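Local coordinates for protein FimX (PDB 3HV8) that belongs to the EAL-domain family and, through its EAL domain, holds the ligand C2E in a pocket, at residues A[197-202]-A[225-230]. Sequence-based numbering, arbitrary orientation.
Sequences SFVQDL and SIVPFV. With C2E (9,9'-[(2R,3R,3aS,5S,7aR,9R,10R,10aS,12S,14aR)-3,5,10,12-tetrahydroxy-5,12-dioxidooctahydro-2H,7H-difuro[3,2-d:3',2'-j][1,3,7,9,2,8]tetraoxadiphosphacyclododecine-2,9-diyl]bis(2-amino-1,9-dihydro-6H-purin-6-one)), chain B.
V199, in the loop that follows strand 191-194, reaches across to the end of strand 224-227 and the turn beyond it; no hydrogen bond joins them. CG1, anti to the carbonyl carbon (chi1 -63°), meets V227 CG1 at 3.4 Å, tighter than usual for two methyls. V227 offers that methyl by setting it anti to its own backbone N (chi1 -177°), and the two side chains pass alongside each other, heading opposite ways. V199 CG2 sits between the backbone N and the carbonyl carbon, where it lies 3.6 Å from P228 O and 3.9 Å from F229 CB. A short beta-branched residue suits this buried spot, because its two methyls can touch strand and turn at once.

F229 adopts a left-handed helical backbone conformation, and its CG is anti to the carbonyl carbon. One ring face thereby meets a guanine base of C2E, displaced to one side of the ring and inclined to it rather than parallel, with F229 CE1 3.3 Å from C2E N2. A flat aromatic side chain fits here, its CB packed on V199 and its ring on the ligand.

Strand 191-194, helix 205-220 and parallel strand 224-227 form a beta-alpha-beta crossover of the EAL domain; the contact joins its strand-to-helix loop to the C-terminal end of its second strand. V227 also packs on I194 and on L239 of helix 233-242, while F198 turns to helix 205-220.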
ATOM      1  N   SER A 197      13.386   7.033   1.101  1.00 29.27           N
ATOM      2  CA  SER A 197      14.724   7.527   1.434  1.00 34.30           C
ATOM      3  C   SER A 197      15.789   7.027   0.458  1.00 33.20           C
ATOM      4  O   SER A 197      16.808   7.691   0.245  1.00 32.90           O
ATOM      5  CB  SER A 197      15.108   7.146   2.865  1.00 31.03           C
ATOM      6  OG  SER A 197      15.192   5.740   3.026  1.00 33.39           O
ATOM      7  N   PHE A 198      15.551   5.869  -0.153  1.00 28.56           N
ATOM      8  CA  PHE A 198      16.556   5.258  -1.017  1.00 29.96           C
ATOM      9  C   PHE A 198      16.714   5.939  -2.368  1.00 30.62           C
ATOM     10  O   PHE A 198      17.692   5.675  -3.078  1.00 32.79           O
ATOM     11  CB  PHE A 198      16.290   3.765  -1.219  1.00 28.63           C
ATOM     12  CG  PHE A 198      16.585   2.934  -0.010  1.00 31.96           C
ATOM     13  CD1 PHE A 198      17.876   2.501   0.249  1.00 34.90           C
ATOM     14  CD2 PHE A 198      15.575   2.579   0.869  1.00 30.53           C
ATOM     15  CE1 PHE A 198      18.159   1.734   1.368  1.00 33.37           C
ATOM     16  CE2 PHE A 198      15.851   1.814   1.991  1.00 29.74           C
ATOM     17  CZ  PHE A 198      17.142   1.391   2.239  1.00 35.12           C
ATOM     18  N   VAL A 199      15.772   6.807  -2.737  1.00 29.60           N
ATOM     19  CA  VAL A 199      15.923   7.524  -4.008  1.00 34.03           C
ATOM     20  C   VAL A 199      16.319   8.982  -3.816  1.00 32.71           C
ATOM     21  O   VAL A 199      16.241   9.779  -4.743  1.00 34.83           O
ATOM     22  CB  VAL A 199      14.688   7.419  -4.933  1.00 34.02           C
ATOM     23  CG1 VAL A 199      14.472   5.973  -5.339  1.00 33.90           C
ATOM     24  CG2 VAL A 199      13.456   8.007  -4.274  1.00 34.59           C
ATOM     25  N   GLN A 200      16.755   9.323  -2.611  1.00 34.42           N
ATOM     26  CA  GLN A 200      17.269  10.663  -2.367  1.00 39.20           C
ATOM     27  C   GLN A 200      18.776  10.632  -2.600  1.00 37.43           C
ATOM     28  O   GLN A 200      19.425   9.600  -2.401  1.00 41.04           O
ATOM     29  CB  GLN A 200      16.945  11.127  -0.942  1.00 36.63           C
ATOM     30  CG  GLN A 200      15.510  10.870  -0.488  1.00 38.92           C
ATOM     31  CD  GLN A 200      14.472  11.519  -1.386  1.00 45.59           C
ATOM     32  OE1 GLN A 200      13.403  10.950  -1.643  1.00 44.40           O
ATOM     33  NE2 GLN A 200      14.778  12.715  -1.873  1.00 41.99           N
ATOM     34  N   ASP A 201      19.327  11.752  -3.052  1.00 41.24           N
ATOM     35  CA  ASP A 201      20.780  11.887  -3.216  1.00 46.45           C
ATOM     36  C   ASP A 201      21.393  10.801  -4.109  1.00 38.88           C
ATOM     37  O   ASP A 201      22.431  10.218  -3.781  1.00 41.88           O
ATOM     38  CB  ASP A 201      21.463  11.903  -1.844  1.00 43.69           C
ATOM     39  CG  ASP A 201      20.843  12.921  -0.895  1.00 56.09           C
ATOM     40  OD1 ASP A 201      20.739  12.628   0.316  1.00 60.11           O
ATOM     41  OD2 ASP A 201      20.449  14.013  -1.363  1.00 56.53           O
ATOM     42  N   LEU A 202      20.744  10.540  -5.241  1.00 42.60           N
ATOM     43  CA  LEU A 202      21.182   9.507  -6.171  1.00 46.00           C
ATOM     44  C   LEU A 202      22.297   9.999  -7.090  1.00 53.91           C
ATOM     45  O   LEU A 202      22.737   9.285  -7.988  1.00 54.35           O
ATOM     46  CB  LEU A 202      19.998   8.994  -6.995  1.00 45.33           C
ATOM     47  CG  LEU A 202      19.061   8.039  -6.255  1.00 39.77           C
ATOM     48  CD1 LEU A 202      17.939   7.575  -7.169  1.00 42.03           C
ATOM     49  CD2 LEU A 202      19.853   6.860  -5.720  1.00 38.59           C
ATOM     50  N   SER A 225       9.850  -5.657  -7.038  1.00 21.46           N
ATOM     51  CA  SER A 225      10.202  -4.382  -6.426  1.00 20.80           C
ATOM     52  C   SER A 225       9.325  -3.232  -6.914  1.00 22.57           C
ATOM     53  O   SER A 225       9.011  -3.126  -8.102  1.00 23.39           O
ATOM     54  CB  SER A 225      11.671  -4.060  -6.704  1.00 23.62           C
ATOM     55  OG  SER A 225      11.947  -4.096  -8.104  1.00 23.46           O
ATOM     56  N   ILE A 226       8.914  -2.386  -5.978  1.00 21.58           N
ATOM     57  CA  ILE A 226       8.240  -1.134  -6.316  1.00 21.73           C
ATOM     58  C   ILE A 226       9.072  -0.016  -5.707  1.00 24.55           C
ATOM     59  O   ILE A 226       9.377  -0.039  -4.516  1.00 22.94           O
ATOM     60  CB  ILE A 226       6.817  -1.052  -5.721  1.00 20.61           C
ATOM     61  CG1 ILE A 226       5.970  -2.252  -6.163  1.00 24.61           C
ATOM     62  CG2 ILE A 226       6.190   0.275  -6.108  1.00 22.97           C
ATOM     63  CD1 ILE A 226       4.607  -2.369  -5.443  1.00 22.04           C
ATOM     64  N   VAL A 227       9.466   0.959  -6.521  1.00 22.84           N
ATOM     65  CA  VAL A 227      10.221   2.091  -6.002  1.00 22.91           C
ATOM     66  C   VAL A 227       9.407   3.358  -6.134  1.00 23.47           C
ATOM     67  O   VAL A 227       9.059   3.773  -7.240  1.00 23.45           O
ATOM     68  CB  VAL A 227      11.561   2.272  -6.735  1.00 23.66           C
ATOM     69  CG1 VAL A 227      12.335   3.415  -6.121  1.00 26.73           C
ATOM     70  CG2 VAL A 227      12.376   0.991  -6.628  1.00 25.63           C
ATOM     71  N   PRO A 228       9.071   3.974  -5.006  1.00 22.95           N
ATOM     72  CA  PRO A 228       8.231   5.163  -5.030  1.00 23.62           C
ATOM     73  C   PRO A 228       9.043   6.459  -4.979  1.00 24.86           C
ATOM     74  O   PRO A 228      10.280   6.437  -5.030  1.00 24.50           O
ATOM     75  CB  PRO A 228       7.434   5.007  -3.732  1.00 24.17           C
ATOM     76  CG  PRO A 228       8.451   4.443  -2.787  1.00 23.74           C
ATOM     77  CD  PRO A 228       9.322   3.512  -3.628  1.00 22.74           C
ATOM     78  N   PHE A 229       8.325   7.570  -4.858  1.00 24.12           N
ATOM     79  CA  PHE A 229       8.921   8.912  -4.744  1.00 26.10           C
ATOM     80  C   PHE A 229       9.721   9.323  -5.984  1.00 27.79           C
ATOM     81  O   PHE A 229      10.677  10.096  -5.892  1.00 28.98           O
ATOM     82  CB  PHE A 229       9.769   9.038  -3.469  1.00 26.55           C
ATOM     83  CG  PHE A 229       8.952   9.244  -2.213  1.00 30.26           C
ATOM     84  CD1 PHE A 229       9.036  10.432  -1.502  1.00 42.56           C
ATOM     85  CD2 PHE A 229       8.095   8.260  -1.754  1.00 36.21           C
ATOM     86  CE1 PHE A 229       8.286  10.634  -0.351  1.00 46.78           C
ATOM     87  CE2 PHE A 229       7.334   8.454  -0.594  1.00 34.65           C
ATOM     88  CZ  PHE A 229       7.434   9.643   0.099  1.00 40.64           C
ATOM     89  N   VAL A 230       9.336   8.800  -7.141  1.00 25.31           N
ATOM     90  CA  VAL A 230       9.971   9.229  -8.385  1.00 25.81           C
ATOM     91  C   VAL A 230       9.475  10.635  -8.721  1.00 26.46           C
ATOM     92  O   VAL A 230       8.300  10.838  -9.015  1.00 26.11           O
ATOM     93  CB  VAL A 230       9.686   8.249  -9.537  1.00 25.03           C
ATOM     94  CG1 VAL A 230      10.331   8.763 -10.842  1.00 28.36           C
ATOM     95  CG2 VAL A 230      10.211   6.862  -9.200  1.00 26.47           C
TER
HETATM   96  P1  C2E B 900       2.971   5.982   2.682  1.00 26.53           P
HETATM   97  O2P C2E B 900       3.800   4.664   2.322  1.00 35.94           O
HETATM   98  O1P C2E B 900       3.959   6.985   3.128  1.00 45.66           O
HETATM   99  O5' C2E B 900       2.259   6.677   1.437  1.00 39.66           O
HETATM  100  C5' C2E B 900       3.070   7.518   0.593  1.00 33.20           C
HETATM  101  C4' C2E B 900       2.968   9.020   0.933  1.00 26.96           C
HETATM  102  O4' C2E B 900       3.761   9.764  -0.024  1.00 26.51           O
HETATM  103  C3' C2E B 900       1.522   9.409   0.652  1.00 24.86           C
HETATM  104  O3' C2E B 900       1.099  10.386   1.615  1.00 22.26           O
HETATM  105  C2' C2E B 900       1.546   9.955  -0.795  1.00 26.46           C
HETATM  106  O2' C2E B 900       0.552  10.929  -1.051  1.00 29.30           O
HETATM  107  C1' C2E B 900       2.938  10.586  -0.839  1.00 24.07           C
HETATM  108  N9  C2E B 900       3.530  10.670  -2.165  1.00 25.74           N
HETATM  109  C8  C2E B 900       3.156   9.978  -3.292  1.00 28.31           C
HETATM  110  N7  C2E B 900       4.035  10.183  -4.246  1.00 27.53           N
HETATM  111  C5  C2E B 900       4.996  11.031  -3.778  1.00 25.77           C
HETATM  112  C6  C2E B 900       6.158  11.598  -4.349  1.00 28.14           C
HETATM  113  O6  C2E B 900       6.539  11.336  -5.492  1.00 26.79           O
HETATM  114  N1  C2E B 900       6.867  12.429  -3.572  1.00 29.93           N
HETATM  115  C2  C2E B 900       6.494  12.720  -2.296  1.00 34.87           C
HETATM  116  N2  C2E B 900       7.274  13.575  -1.562  1.00 38.87           N
HETATM  117  N3  C2E B 900       5.418  12.200  -1.753  1.00 32.40           N
HETATM  118  C4  C2E B 900       4.667  11.357  -2.463  1.00 25.32           C
HETATM  119  P11 C2E B 900      -0.351  10.174   2.280  1.00 22.13           P
HETATM  120  O21 C2E B 900      -0.621  11.398   3.231  1.00 25.37           O
HETATM  121  O11 C2E B 900      -1.380   9.934   1.248  1.00 24.95           O
HETATM  122  O5A C2E B 900      -0.210   8.829   3.109  1.00 21.85           O
HETATM  123  C5A C2E B 900       0.726   8.777   4.194  1.00 22.65           C
HETATM  124  C4A C2E B 900       0.586   7.464   4.961  1.00 21.67           C
HETATM  125  O4A C2E B 900      -0.739   7.373   5.505  1.00 21.59           O
HETATM  126  C3A C2E B 900       0.748   6.205   4.108  1.00 24.28           C
HETATM  127  O3A C2E B 900       2.103   5.791   3.989  1.00 25.12           O
HETATM  128  C2A C2E B 900       0.026   5.177   4.982  1.00 21.33           C
HETATM  129  O2A C2E B 900       0.852   4.803   6.099  1.00 23.31           O
HETATM  130  C1A C2E B 900      -1.121   6.014   5.559  1.00 21.14           C
HETATM  131  N91 C2E B 900      -2.304   5.825   4.728  1.00 20.76           N
HETATM  132  C81 C2E B 900      -2.697   6.533   3.628  1.00 21.80           C
HETATM  133  N71 C2E B 900      -3.820   6.032   3.192  1.00 20.90           N
HETATM  134  C51 C2E B 900      -4.236   5.032   4.026  1.00 21.56           C
HETATM  135  C61 C2E B 900      -5.351   4.173   4.098  1.00 19.94           C
HETATM  136  O61 C2E B 900      -6.225   4.121   3.223  1.00 22.69           O
HETATM  137  N11 C2E B 900      -5.367   3.309   5.147  1.00 20.23           N
HETATM  138  C21 C2E B 900      -4.379   3.261   6.092  1.00 20.31           C
HETATM  139  N21 C2E B 900      -4.453   2.331   7.091  1.00 23.07           N
HETATM  140  N31 C2E B 900      -3.326   4.032   6.026  1.00 21.11           N
HETATM  141  C41 C2E B 900      -3.258   4.916   5.024  1.00 20.14           C